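Local coordinates for protein aminotransferase (Streptomyces pactum, PDB 4ZM4) that belongs to the class-III aminotransferases, pyridoxal-5'-phosphate-dependent proteins, with the cofactor bound near the subunit interface, at residues P384-L387 against R388-A391; I216-P219 against V220-A224; V349-V352 against F353-K357; F250-V253 against I254-F257; L131-A134 against R135-G139. The protein carries 1 engineered substitution. All coordinates share one frame; numbering follows the deposited sequence.

Interaction 1: P384-L387 against R388-A391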
loop_
_atom_site.group_PDB
_atom_site.type_symbol
_atom_site.label_atom_id
_atom_site.label_comp_id
_atom_site.label_asym_id
_atom_site.label_seq_id
_atom_site.Cartn_x
_atom_site.Cartn_y
_atom_site.Cartn_z
ATOM N N PRO B 384 3.175 11.873 32.249
ATOM C CA PRO B 384 3.889 10.693 31.846
ATOM C C PRO B 384 4.717 10.989 30.624
ATOM O O PRO B 384 4.282 11.771 29.752
ATOM C CB PRO B 384 2.766 9.699 31.526
ATOM C CG PRO B 384 1.583 10.536 31.243
ATOM C CD PRO B 384 1.714 11.680 32.187
ATOM N N ARG B 385 5.908 10.404 30.577
ATOM C CA ARG B 385 6.842 10.660 29.483
ATOM C C ARG B 385 6.878 9.521 28.474
ATOM O O ARG B 385 7.485 9.647 27.418
ATOM C CB ARG B 385 8.251 10.914 30.028
ATOM C CG ARG B 385 8.910 9.712 30.709
ATOM C CD ARG B 385 10.404 9.592 30.345
ATOM N NE ARG B 385 11.225 8.820 31.299
ATOM C CZ ARG B 385 11.437 7.504 31.233
ATOM N NH1 ARG B 385 10.887 6.744 30.264
ATOM N NH2 ARG B 385 12.197 6.935 32.152
ATOM N N ASP B 386 6.182 8.432 28.769
ATOM C CA ASP B 386 6.160 7.303 27.876
ATOM C C ASP B 386 4.883 6.495 28.045
ATOM O O ASP B 386 4.074 6.794 28.906
ATOM C CB ASP B 386 7.400 6.412 28.070
ATOM C CG ASP B 386 7.474 5.781 29.458
ATOM O OD1 ASP B 386 6.423 5.550 30.112
ATOM O OD2 ASP B 386 8.606 5.518 29.906
ATOM N N LEU B 387 4.718 5.497 27.174
ATOM C CA LEU B 387 3.531 4.644 27.123
ATOM C C LEU B 387 3.172 3.961 28.441
ATOM O O LEU B 387 1.999 3.909 28.807
ATOM C CB LEU B 387 3.696 3.588 25.997
ATOM C CG LEU B 387 2.688 2.436 25.936
ATOM C CD1 LEU B 387 1.291 2.991 25.712
ATOM C CD2 LEU B 387 3.067 1.424 24.850
ATOM N N ARG B 388 4.155 3.379 29.121
ATOM C CA ARG B 388 3.892 2.692 30.401
ATOM C C ARG B 388 3.388 3.646 31.470
ATOM O O ARG B 388 2.416 3.347 32.157
ATOM C CB ARG B 388 5.136 1.995 30.910
ATOM C CG ARG B 388 5.266 0.597 30.358
ATOM C CD ARG B 388 6.706 0.172 30.292
ATOM N NE ARG B 388 6.825 -1.000 29.457
ATOM C CZ ARG B 388 6.574 -2.247 29.857
ATOM N NH1 ARG B 388 6.191 -2.493 31.121
ATOM N NH2 ARG B 388 6.695 -3.266 28.987
ATOM N N GLN B 389 4.053 4.785 31.613
ATOM C CA GLN B 389 3.644 5.774 32.590
ATOM C C GLN B 389 2.211 6.255 32.331
ATOM O O GLN B 389 1.450 6.421 33.269
ATOM C CB GLN B 389 4.638 6.945 32.639
ATOM C CG GLN B 389 5.990 6.611 33.283
ATOM C CD GLN B 389 6.947 7.819 33.407
ATOM O OE1 GLN B 389 6.646 8.950 32.979
ATOM N NE2 GLN B 389 8.107 7.575 34.005
ATOM N N LEU B 390 1.850 6.465 31.067
ATOM C CA LEU B 390 0.519 6.984 30.721
ATOM C C LEU B 390 -0.548 5.934 30.884
ATOM O O LEU B 390 -1.610 6.201 31.457
ATOM C CB LEU B 390 0.490 7.526 29.295
ATOM C CG LEU B 390 -0.874 7.899 28.678
ATOM C CD1 LEU B 390 -1.598 8.976 29.485
ATOM C CD2 LEU B 390 -0.664 8.362 27.249
ATOM N N ALA B 391 -0.270 4.732 30.392
ATOM C CA ALA B 391 -1.244 3.633 30.483
ATOM C C ALA B 391 -1.636 3.353 31.902
ATOM O O ALA B 391 -2.761 2.985 32.167
ATOM C CB ALA B 391 -0.701 2.361 29.824
HETATM O O HOH W 1 9.019 4.956 32.990
#
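Where the chain turns from Pro384 into the helix, Asp386 O accepts from Leu390 N at 3.1 Å and Leu387 O from Ala391 N at 2.9 Å; the turn brings the CA atoms of Pro384 and Gln389 to 5.0 Å. Asp386 is the N-cap. With CG set between the backbone N and the carbonyl carbon (chi1 63°), OD1 is met almost head-on by Gln389 N at 2.9 Å, with an N-H...O angle of 171°. Gln389 answers: its side chain, extended beyond CG, runs back past Asp386, and OE1 takes a nearly straight bond from Arg385 N at 2.9 Å. Its NE2 lies over one face of the Arg385 guanidinium. That group also reaches the cap, Arg385 NH1 and Asp386 OD2 forming a salt bridge of 2.6 Å, and a water accepts weakly from Gln389 NE2 while donating to Asp386 OD2. On the apolar side Pro384 CG rests 3.7 Å from Leu390 CB. Arg388 turns elsewhere, to a salt bridge with Glu147. Pro384 and Leu390 both pack on His361 of strand 360-365, while Leu387 meets Ala224 and Leu418, fitting the start of helix 387-393 between that strand and two loops.

Interaction 2: I216-P219 against V220-A224. With P3B ((3E,4R,5R)-4,5-dihydroxy-3-{[(Z)-{3-hydroxy-2-methyl-5-[(phosphonooxy)methyl]pyridin-4(1H)-ylidene}methyl]imino}cyclohex-1-ene-1-carboxylic acid), chain H.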
loop_
_atom_site.group_PDB
_atom_site.type_symbol
_atom_site.label_atom_id
_atom_site.label_comp_id
_atom_site.label_asym_id
_atom_site.label_seq_id
_atom_site.Cartn_x
_atom_site.Cartn_y
_atom_site.Cartn_z
ATOM N N ILE B 216 14.542 4.630 14.091
ATOM C CA ILE B 216 13.269 5.130 13.595
ATOM C C ILE B 216 12.419 5.600 14.775
ATOM O O ILE B 216 12.456 4.964 15.851
ATOM C CB ILE B 216 12.528 4.098 12.715
ATOM C CG1 ILE B 216 11.260 4.702 12.106
ATOM C CG2 ILE B 216 12.177 2.847 13.511
ATOM C CD1 ILE B 216 10.764 3.997 10.858
ATOM N N VAL B 217 11.673 6.702 14.579
ATOM C CA VAL B 217 10.975 7.332 15.671
ATOM C C VAL B 217 9.784 8.188 15.207
ATOM O O VAL B 217 9.846 8.832 14.156
ATOM C CB VAL B 217 11.961 8.187 16.470
ATOM C CG1 VAL B 217 12.452 9.333 15.625
ATOM C CG2 VAL B 217 11.322 8.686 17.767
ATOM N N GLU B 218 8.690 8.142 15.962
ATOM C CA GLU B 218 7.602 9.111 15.836
ATOM C C GLU B 218 8.024 10.338 16.602
ATOM O O GLU B 218 8.062 10.327 17.832
ATOM C CB GLU B 218 6.284 8.591 16.424
ATOM C CG GLU B 218 5.604 7.492 15.622
ATOM C CD GLU B 218 4.256 7.119 16.203
ATOM O OE1 GLU B 218 3.429 8.041 16.471
ATOM O OE2 GLU B 218 4.002 5.908 16.406
ATOM N N PRO B 219 8.341 11.441 15.889
ATOM C CA PRO B 219 8.923 12.575 16.632
ATOM C C PRO B 219 7.975 13.080 17.721
ATOM O O PRO B 219 8.430 13.507 18.771
ATOM C CB PRO B 219 9.174 13.636 15.550
ATOM C CG PRO B 219 9.044 12.933 14.258
ATOM C CD PRO B 219 8.187 11.742 14.456
ATOM N N VAL B 220 6.690 13.074 17.449
ATOM C CA VAL B 220 5.676 13.124 18.503
ATOM C C VAL B 220 5.015 11.754 18.495
ATOM O O VAL B 220 4.568 11.288 17.451
ATOM C CB VAL B 220 4.572 14.140 18.219
ATOM C CG1 VAL B 220 3.477 14.042 19.275
ATOM C CG2 VAL B 220 5.124 15.535 18.191
ATOM N N LEU B 221 4.994 11.074 19.631
ATOM C CA LEU B 221 4.365 9.759 19.713
ATOM C C LEU B 221 2.857 9.970 19.645
ATOM O O LEU B 221 2.269 10.466 20.608
ATOM C CB LEU B 221 4.745 9.035 21.008
ATOM C CG LEU B 221 3.970 7.729 21.305
ATOM C CD1 LEU B 221 4.030 6.777 20.130
ATOM C CD2 LEU B 221 4.480 7.037 22.557
ATOM N N ALA B 222 2.229 9.586 18.531
ATOM C CA ALA B 222 0.764 9.775 18.362
ATOM C C ALA B 222 -0.081 8.490 18.500
ATOM O O ALA B 222 -1.224 8.574 18.938
ATOM C CB ALA B 222 0.477 10.442 17.050
ATOM N N ASN B 223 0.483 7.309 18.203
ATOM C CA ASN B 223 -0.240 6.031 18.323
ATOM C C ASN B 223 -0.267 5.422 19.743
ATOM O O ASN B 223 -0.520 4.224 19.932
ATOM C CB ASN B 223 0.367 4.990 17.371
ATOM C CG ASN B 223 0.186 5.330 15.917
ATOM O OD1 ASN B 223 -0.866 5.072 15.318
ATOM N ND2 ASN B 223 1.222 5.831 15.312
ATOM N N ALA B 224 0.001 6.232 20.755
ATOM C CA ALA B 224 -0.047 5.765 22.145
ATOM C C ALA B 224 -0.058 6.993 23.041
ATOM O O ALA B 224 0.922 7.280 23.759
ATOM C CB ALA B 224 1.155 4.876 22.466
HETATM O OAH P3B H . 0.427 1.261 6.654
HETATM P PBA P3B H . -0.272 2.661 6.908
HETATM O OAI P3B H . -1.490 2.307 7.706
HETATM O OAC P3B H . -0.667 3.389 5.634
HETATM O OAQ P3B H . 0.872 3.438 7.849
HETATM C CAM P3B H . 1.638 2.751 8.890
HETATM C CAV P3B H . 1.996 3.704 9.812
HETATM C CAL P3B H . 3.304 4.164 9.771
HETATM N NAP P3B H . 3.679 5.162 10.661
HETATM C CAU P3B H . 2.780 5.697 11.554
HETATM C CAA P3B H . 3.164 6.658 12.451
HETATM C CAW P3B H . 1.542 5.231 11.616
HETATM O OAE P3B H . 0.709 5.797 12.518
HETATM C CAX P3B H . 1.069 4.250 10.743
HETATM C CAJ P3B H . -0.281 3.764 10.844
HETATM N NAO P3B H . -1.103 4.121 11.888
HETATM C CAT P3B H . -2.349 3.576 12.062
HETATM C CAK P3B H . -2.884 2.476 11.336
HETATM C CAS P3B H . -4.122 1.896 11.593
HETATM C CAR P3B H . -4.636 0.847 10.808
HETATM O OAD P3B H . -5.782 0.397 10.968
HETATM O OAB P3B H . -3.970 0.265 9.986
HETATM C CAN P3B H . -5.009 2.482 12.408
HETATM C CAY P3B H . -4.608 3.762 13.159
HETATM O OAF P3B H . -5.181 3.547 14.463
HETATM C CAZ P3B H . -3.062 4.096 13.198
HETATM O OAG P3B H . -2.693 5.490 13.509
HETATM O O HOH W 2 3.606 10.241 15.036
#
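Glu218 and Asn223 cross at about a right angle beside the bound P3B. Asn223 ND2 gives one hydrogen to Glu218 OE2 at 3.0 Å, coming from above the carboxylate plane yet staying close to its own amide plane; the two flat groups stand 81° apart. The amide also faces the ligand: ND2 donates to P3B OAE at 2.8 Å, and OD1 accepts from P3B OAG at 2.6 Å. The other carboxylate oxygen, Glu218 OE1, is met on its syn side by Ala222 N at 2.8 Å, with a weak second bond from Asn223 N. A water donates to both Glu218 OE1, at 2.6 Å, and Val220 O, bridging the inside of the turn. Glu218 can span it because its chain runs extended beyond CG (chi2 -175°), while the methyl CD1 of Leu221 lies beside OE2. Farther out, Tyr150 N supplies OE2 with another partner, and Glu218 N is bonded to His149 ND1; strand 212-217 ends just before. With ND2 committed to both Glu218 and OAE, the amide's orientation is probably fixed, its carbonyl left to receive the OAG hydroxyl: Glu218, itself lining the pocket, appears to orient Asn223.

Interaction 3: V349-V352 against F353-K357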
loop_
_atom_site.group_PDB
_atom_site.type_symbol
_atom_site.label_atom_id
_atom_site.label_comp_id
_atom_site.label_asym_id
_atom_site.label_seq_id
_atom_site.Cartn_x
_atom_site.Cartn_y
_atom_site.Cartn_z
ATOM N N VAL B 349 -13.086 20.653 26.633
ATOM C CA VAL B 349 -13.098 19.304 27.190
ATOM C C VAL B 349 -12.588 19.286 28.625
ATOM O O VAL B 349 -13.180 18.618 29.463
ATOM C CB VAL B 349 -12.317 18.334 26.297
ATOM C CG1 VAL B 349 -12.132 16.984 26.947
ATOM C CG2 VAL B 349 -13.036 18.183 24.962
ATOM N N ARG B 350 -11.548 20.061 28.932
ATOM C CA ARG B 350 -11.115 20.248 30.346
ATOM C C ARG B 350 -12.236 20.761 31.280
ATOM O O ARG B 350 -12.423 20.233 32.374
ATOM C CB ARG B 350 -9.911 21.203 30.450
ATOM C CG ARG B 350 -8.570 20.520 30.270
ATOM C CD ARG B 350 -7.367 21.403 30.637
ATOM N NE ARG B 350 -6.191 21.003 29.860
ATOM C CZ ARG B 350 -5.464 19.900 30.073
ATOM N NH1 ARG B 350 -5.736 19.080 31.086
ATOM N NH2 ARG B 350 -4.445 19.612 29.269
ATOM N N GLU B 351 -12.981 21.775 30.839
ATOM C CA GLU B 351 -14.068 22.315 31.642
ATOM C C GLU B 351 -15.116 21.219 31.870
ATOM O O GLU B 351 -15.571 21.010 32.991
ATOM C CB GLU B 351 -14.679 23.548 30.960
ATOM C CG GLU B 351 -15.754 24.284 31.744
ATOM C CD GLU B 351 -16.512 25.326 30.902
ATOM O OE1 GLU B 351 -15.894 25.941 29.991
ATOM O OE2 GLU B 351 -17.739 25.527 31.141
ATOM N N VAL B 352 -15.508 20.524 30.811
ATOM C CA VAL B 352 -16.586 19.536 30.928
ATOM C C VAL B 352 -16.218 18.441 31.931
ATOM O O VAL B 352 -17.050 18.028 32.717
ATOM C CB VAL B 352 -16.967 18.950 29.553
ATOM C CG1 VAL B 352 -17.889 17.735 29.703
ATOM C CG2 VAL B 352 -17.642 20.018 28.705
ATOM N N PHE B 353 -14.978 17.975 31.898
ATOM C CA PHE B 353 -14.520 16.955 32.858
ATOM C C PHE B 353 -14.368 17.533 34.279
ATOM O O PHE B 353 -14.638 16.839 35.262
ATOM C CB PHE B 353 -13.208 16.294 32.383
ATOM C CG PHE B 353 -13.408 15.237 31.328
ATOM C CD1 PHE B 353 -13.607 15.576 29.999
ATOM C CD2 PHE B 353 -13.380 13.901 31.657
ATOM C CE1 PHE B 353 -13.785 14.606 29.024
ATOM C CE2 PHE B 353 -13.555 12.936 30.688
ATOM C CZ PHE B 353 -13.763 13.289 29.369
ATOM N N ALA B 354 -13.889 18.771 34.380
ATOM C CA ALA B 354 -13.716 19.434 35.676
ATOM C C ALA B 354 -15.064 19.608 36.354
ATOM O O ALA B 354 -15.225 19.259 37.519
ATOM C CB ALA B 354 -13.001 20.785 35.524
ATOM N N THR B 355 -16.022 20.160 35.625
ATOM C CA THR B 355 -17.375 20.370 36.142
ATOM C C THR B 355 -18.006 19.073 36.653
ATOM O O THR B 355 -18.732 19.070 37.643
ATOM C CB THR B 355 -18.265 21.008 35.055
ATOM O OG1 THR B 355 -17.693 22.258 34.648
ATOM C CG2 THR B 355 -19.670 21.259 35.567
ATOM N N GLU B 356 -17.738 17.978 35.961
ATOM C CA GLU B 356 -18.208 16.650 36.375
ATOM C C GLU B 356 -17.316 16.000 37.422
ATOM O O GLU B 356 -17.637 14.927 37.915
ATOM C CB GLU B 356 -18.322 15.731 35.148
ATOM C CG GLU B 356 -19.358 16.248 34.148
ATOM C CD GLU B 356 -20.722 16.459 34.766
ATOM O OE1 GLU B 356 -21.180 15.554 35.508
ATOM O OE2 GLU B 356 -21.319 17.527 34.512
ATOM N N LYS B 357 -16.188 16.622 37.735
ATOM C CA LYS B 357 -15.232 16.073 38.695
ATOM C C LYS B 357 -14.709 14.681 38.281
ATOM O O LYS B 357 -14.512 13.802 39.124
ATOM C CB LYS B 357 -15.832 16.064 40.107
ATOM C CG LYS B 357 -16.415 17.409 40.509
ATOM C CD LYS B 357 -16.797 17.468 41.980
ATOM C CE LYS B 357 -17.506 18.782 42.321
ATOM N NZ LYS B 357 -17.587 19.020 43.790
#
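Val349 and Phe353, one helical turn apart, lie side by side and point the same way: CG1 of Val349 is anti to its backbone N (chi1 171°), and CG of Phe353 stands beside its own N, opposite the carbonyl carbon (chi1 -79°). Val349 CG1 thereby touches Phe353 CE1 at 3.6 Å. The same rotation lays the ring edge along the preceding turn, where Val349 O sits near the ring plane, 3.1 Å from Phe353 CD1, while still accepting from Phe353 N. Thr355 turns OG1 beside its backbone N (chi1 -59°) and back to Glu351 O, a bond of 3.0 Å made from above the carbonyl plane. Thr355 N reaches that same oxygen at 2.8 Å, nearly along the C=O axis. The ladder then weakens, Glu356 N to Val352 O being a weak bond of 3.3 Å. Val349 and Phe353 pack on Ile362 and Val360 of strand 360-365 and on Leu439 and Leu443 of helix 429-444. Lys357 N bonds Ala354 O at 2.8 Å, one of two bonds back into the last turn; with the positive phi of Lys357 this is a Schellman motif, closing a helix whose last turns are buried on one side and exposed on the other.

Interaction 4: F250-V253 against I254-F257; sequences FDEV and ITGF. With P3B ((3E,4R,5R)-4,5-dihydroxy-3-{[(Z)-{3-hydroxy-2-methyl-5-[(phosphonooxy)methyl]pyridin-4(1H)-ylidene}methyl]imino}cyclohex-1-ene-1-carboxylic acid), chain H.
Glu252 and Thr255 make the polar side-chain contact of this turn: Thr255 OG1 donates to Glu252 OE1 at 2.6 Å, on the anti side of the carboxylate. The glutamate chain turns about CB-CG to get there (chi2 -132°), and its two oxygens also accept from Ala264 N and Gln265 N. Backbone bonds close the turn, with Gly256 N reaching Glu252 O at 2.8 Å and a water joining Asp251 O to Thr255 N. Asp251 forms an Asx turn, OD1 accepting from Val253 N at 3.1 Å. Its other oxygen serves the ligand: P3B NAP donates to Asp251 OD2 at 2.6 Å, and His151 ND1 is a further partner of OD2. Apolar contacts complete the site. CG1 of Val253 lies over one face of the pyridine ring, 3.8 Å from P3B CAU, with CG2 at the rim beside NAP, and Ile254 CD1 comes within 3.3 Å of P3B OAE. A carboxylate facing the pyridine nitrogen, as in other fold-type I enzymes, would keep a proton there and so probably strengthen the ring's pull on electrons.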
loop_
_atom_site.group_PDB
_atom_site.type_symbol
_atom_site.label_atom_id
_atom_site.label_comp_id
_atom_site.label_asym_id
_atom_site.label_seq_id
_atom_site.Cartn_x
_atom_site.Cartn_y
_atom_site.Cartn_z
ATOM N N PHE B 250 12.739 9.999 10.829
ATOM C CA PHE B 250 11.508 10.486 11.439
ATOM C C PHE B 250 10.366 9.889 10.659
ATOM O O PHE B 250 10.213 10.120 9.454
ATOM C CB PHE B 250 11.390 12.028 11.391
ATOM C CG PHE B 250 12.139 12.750 12.479
ATOM C CD1 PHE B 250 12.945 12.090 13.382
ATOM C CD2 PHE B 250 12.069 14.127 12.560
ATOM C CE1 PHE B 250 13.656 12.781 14.366
ATOM C CE2 PHE B 250 12.781 14.831 13.523
ATOM C CZ PHE B 250 13.569 14.148 14.436
ATOM N N ASP B 251 9.538 9.127 11.355
ATOM C CA ASP B 251 8.244 8.695 10.816
ATOM C C ASP B 251 7.280 9.830 11.061
ATOM O O ASP B 251 6.722 9.946 12.129
ATOM C CB ASP B 251 7.771 7.391 11.490
ATOM C CG ASP B 251 6.522 6.831 10.876
ATOM O OD1 ASP B 251 5.876 7.516 10.061
ATOM O OD2 ASP B 251 6.166 5.671 11.222
ATOM N N GLU B 252 7.060 10.645 10.032
ATOM C CA GLU B 252 6.094 11.724 10.098
ATOM C C GLU B 252 4.782 11.418 9.372
ATOM O O GLU B 252 4.108 12.322 8.883
ATOM C CB GLU B 252 6.735 13.004 9.573
ATOM C CG GLU B 252 7.933 13.461 10.409
ATOM C CD GLU B 252 7.886 14.930 10.760
ATOM O OE1 GLU B 252 6.787 15.408 11.114
ATOM O OE2 GLU B 252 8.939 15.606 10.653
ATOM N N VAL B 253 4.415 10.148 9.320
ATOM C CA VAL B 253 3.186 9.712 8.654
ATOM C C VAL B 253 2.007 10.453 9.249
ATOM O O VAL B 253 1.156 10.935 8.518
ATOM C CB VAL B 253 2.985 8.169 8.774
ATOM C CG1 VAL B 253 1.515 7.770 8.640
ATOM C CG2 VAL B 253 3.798 7.449 7.710
ATOM N N ILE B 254 2.009 10.623 10.564
ATOM C CA ILE B 254 0.977 11.383 11.237
ATOM C C ILE B 254 1.366 12.863 11.412
ATOM O O ILE B 254 0.563 13.748 11.078
ATOM C CB ILE B 254 0.617 10.747 12.594
ATOM C CG1 ILE B 254 -0.267 9.519 12.348
ATOM C CG2 ILE B 254 -0.128 11.726 13.484
ATOM C CD1 ILE B 254 -0.506 8.706 13.605
ATOM N N THR B 255 2.569 13.145 11.909
ATOM C CA THR B 255 2.954 14.532 12.226
ATOM C C THR B 255 3.231 15.449 11.007
ATOM O O THR B 255 3.071 16.680 11.099
ATOM C CB THR B 255 4.183 14.581 13.156
ATOM O OG1 THR B 255 5.258 13.853 12.556
ATOM C CG2 THR B 255 3.867 13.995 14.476
ATOM N N GLY B 256 3.596 14.869 9.872
ATOM C CA GLY B 256 3.884 15.678 8.672
ATOM C C GLY B 256 2.690 16.453 8.148
ATOM O O GLY B 256 1.594 15.925 8.039
ATOM N N PHE B 257 2.901 17.727 7.884
ATOM C CA PHE B 257 1.835 18.660 7.487
ATOM C C PHE B 257 0.694 18.724 8.466
ATOM O O PHE B 257 -0.403 19.178 8.114
ATOM C CB PHE B 257 1.276 18.336 6.108
ATOM C CG PHE B 257 2.320 17.934 5.113
ATOM C CD1 PHE B 257 3.135 18.878 4.512
ATOM C CD2 PHE B 257 2.502 16.599 4.796
ATOM C CE1 PHE B 257 4.104 18.488 3.619
ATOM C CE2 PHE B 257 3.462 16.215 3.880
ATOM C CZ PHE B 257 4.258 17.156 3.293
HETATM O OAH P3B H . 0.427 1.261 6.654
HETATM P PBA P3B H . -0.272 2.661 6.908
HETATM O OAI P3B H . -1.490 2.307 7.706
HETATM O OAC P3B H . -0.667 3.389 5.634
HETATM O OAQ P3B H . 0.872 3.438 7.849
HETATM C CAM P3B H . 1.638 2.751 8.890
HETATM C CAV P3B H . 1.996 3.704 9.812
HETATM C CAL P3B H . 3.304 4.164 9.771
HETATM N NAP P3B H . 3.679 5.162 10.661
HETATM C CAU P3B H . 2.780 5.697 11.554
HETATM C CAA P3B H . 3.164 6.658 12.451
HETATM C CAW P3B H . 1.542 5.231 11.616
HETATM O OAE P3B H . 0.709 5.797 12.518
HETATM C CAX P3B H . 1.069 4.250 10.743
HETATM C CAJ P3B H . -0.281 3.764 10.844
HETATM N NAO P3B H . -1.103 4.121 11.888
HETATM C CAT P3B H . -2.349 3.576 12.062
HETATM C CAK P3B H . -2.884 2.476 11.336
HETATM C CAS P3B H . -4.122 1.896 11.593
HETATM C CAR P3B H . -4.636 0.847 10.808
HETATM O OAD P3B H . -5.782 0.397 10.968
HETATM O OAB P3B H . -3.970 0.265 9.986
HETATM C CAN P3B H . -5.009 2.482 12.408
HETATM C CAY P3B H . -4.608 3.762 13.159
HETATM O OAF P3B H . -5.181 3.547 14.463
HETATM C CAZ P3B H . -3.062 4.096 13.198
HETATM O OAG P3B H . -2.693 5.490 13.509
HETATM O O HOH W 3 4.019 10.601 12.600
HETATM O O HOH W 4 0.419 13.517 7.995
#

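Interaction 5: L131-A134 against R135-G139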
loop_
_atom_site.group_PDB
_atom_site.type_symbol
_atom_site.label_atom_id
_atom_site.label_comp_id
_atom_site.label_asym_id
_atom_site.label_seq_id
_atom_site.Cartn_x
_atom_site.Cartn_y
_atom_site.Cartn_z
ATOM N N LEU B 131 13.819 1.810 5.729
ATOM C CA LEU B 131 14.729 1.020 6.574
ATOM C C LEU B 131 15.745 0.257 5.731
ATOM O O LEU B 131 16.920 0.165 6.089
ATOM C CB LEU B 131 13.966 0.098 7.531
ATOM C CG LEU B 131 13.185 0.890 8.585
ATOM C CD1 LEU B 131 12.386 -0.059 9.494
ATOM C CD2 LEU B 131 14.071 1.802 9.426
ATOM N N ARG B 132 15.288 -0.303 4.612
ATOM C CA ARG B 132 16.184 -1.003 3.719
ATOM C C ARG B 132 17.230 -0.027 3.207
ATOM O O ARG B 132 18.407 -0.376 3.098
ATOM C CB ARG B 132 15.429 -1.650 2.573
ATOM C CG ARG B 132 14.779 -2.979 2.913
ATOM C CD ARG B 132 14.156 -3.579 1.676
ATOM N NE ARG B 132 13.371 -4.763 1.993
ATOM C CZ ARG B 132 12.437 -5.296 1.195
ATOM N NH1 ARG B 132 12.169 -4.784 0.004
ATOM N NH2 ARG B 132 11.762 -6.371 1.607
ATOM N N LEU B 133 16.817 1.191 2.872
ATOM C CA LEU B 133 17.761 2.206 2.366
ATOM C C LEU B 133 18.834 2.491 3.398
ATOM O O LEU B 133 20.009 2.537 3.058
ATOM C CB LEU B 133 17.024 3.496 2.004
ATOM C CG LEU B 133 17.862 4.672 1.486
ATOM C CD1 LEU B 133 18.637 4.259 0.225
ATOM C CD2 LEU B 133 16.978 5.879 1.202
ATOM N N ALA B 134 18.433 2.602 4.671
ATOM C CA ALA B 134 19.389 2.831 5.747
ATOM C C ALA B 134 20.368 1.637 5.959
ATOM O O ALA B 134 21.575 1.833 6.215
ATOM C CB ALA B 134 18.668 3.159 7.049
ATOM N N ARG B 135 19.847 0.416 5.884
ATOM C CA ARG B 135 20.708 -0.773 5.995
ATOM C C ARG B 135 21.662 -0.822 4.810
ATOM O O ARG B 135 22.871 -1.066 4.983
ATOM C CB ARG B 135 19.871 -2.050 6.093
ATOM C CG ARG B 135 19.038 -2.150 7.367
ATOM C CD ARG B 135 18.140 -3.375 7.361
ATOM N NE ARG B 135 17.825 -3.818 8.722
ATOM C CZ ARG B 135 16.623 -3.862 9.303
ATOM N NH1 ARG B 135 15.513 -3.497 8.635
ATOM N NH2 ARG B 135 16.541 -4.299 10.597
ATOM N N ALA B 136 21.140 -0.597 3.598
ATOM C CA ALA B 136 21.979 -0.648 2.380
ATOM C C ALA B 136 23.069 0.443 2.381
ATOM O O ALA B 136 24.201 0.190 1.940
ATOM C CB ALA B 136 21.140 -0.528 1.132
ATOM N N THR B 137 22.728 1.619 2.893
ATOM C CA THR B 137 23.590 2.779 2.841
ATOM C C THR B 137 24.736 2.670 3.858
ATOM O O THR B 137 25.882 2.982 3.555
ATOM C CB THR B 137 22.741 4.078 3.046
ATOM O OG1 THR B 137 21.778 4.182 2.003
ATOM C CG2 THR B 137 23.601 5.351 3.018
ATOM N N THR B 138 24.405 2.270 5.070
ATOM C CA THR B 138 25.379 2.164 6.140
ATOM C C THR B 138 26.124 0.838 6.103
ATOM O O THR B 138 27.155 0.685 6.737
ATOM C CB THR B 138 24.686 2.245 7.500
ATOM O OG1 THR B 138 23.659 1.243 7.584
ATOM C CG2 THR B 138 24.055 3.607 7.704
ATOM N N GLY B 139 25.607 -0.149 5.382
ATOM C CA GLY B 139 26.175 -1.496 5.414
ATOM C C GLY B 139 25.962 -2.153 6.765
ATOM O O GLY B 139 26.674 -3.079 7.121
#
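Arg135 lies one turn after Leu131: its N donates to Leu131 O, and its extended chain runs back past that carbonyl, CG standing 3.4 Å from Leu131 O. The guanidinium ends 4.1 Å from Leu131 CB, measured from NH1, and bonds Thr141 O and Thr156 OG1. Ala136 N continues the ladder to Arg132 O at 2.8 Å, while its methyl packs on Leu180 of the second subunit. Thr137 places OG1 beside its own N (chi1 -61°) and gives Leu133 O a bond of 2.6 Å; Thr137 N and OG1 reach this oxygen from opposite faces of its plane. In Thr138 the hydroxyl sits between N and the carbonyl carbon (chi1 55°), yet OG1 reaches Ala134 O at 2.6 Å, and Thr138 N joins it at 3.1 Å. Gly139 ends the run with positive phi. Two threonines, each giving its N and its hydroxyl to one carbonyl oxygen, thus finish helix 123-138, which packs on the central sheet through Ala134 and Arg135, an alpha-beta layer of the class-III fold.

How the interactions relate
Along the chain the order is interaction 5, 2, 4, 3, 1. Interactions 2 and 4 lie closest, their centres 9 Å apart, at the ends of neighbouring parallel strands 212-217 and 247-251 of the seven-stranded sheet; Val217 O probably accepts from Asp251 N, and both reach P3B. Interaction 5 covers the same sheet from helix 123-138, its Leu131 touching Ile216, and it alone faces the second subunit. Interaction 1 touches interaction 2 away from the ligand, where Leu387 packs on Ala224. Interaction 3 stands apart, about 49 Å from interaction 5 between centres, on the opposite side of the chain's centre. Two contacts shape the pocket; interaction 1 caps a helix start, interactions 3 and 5 close helix C-terminal ends.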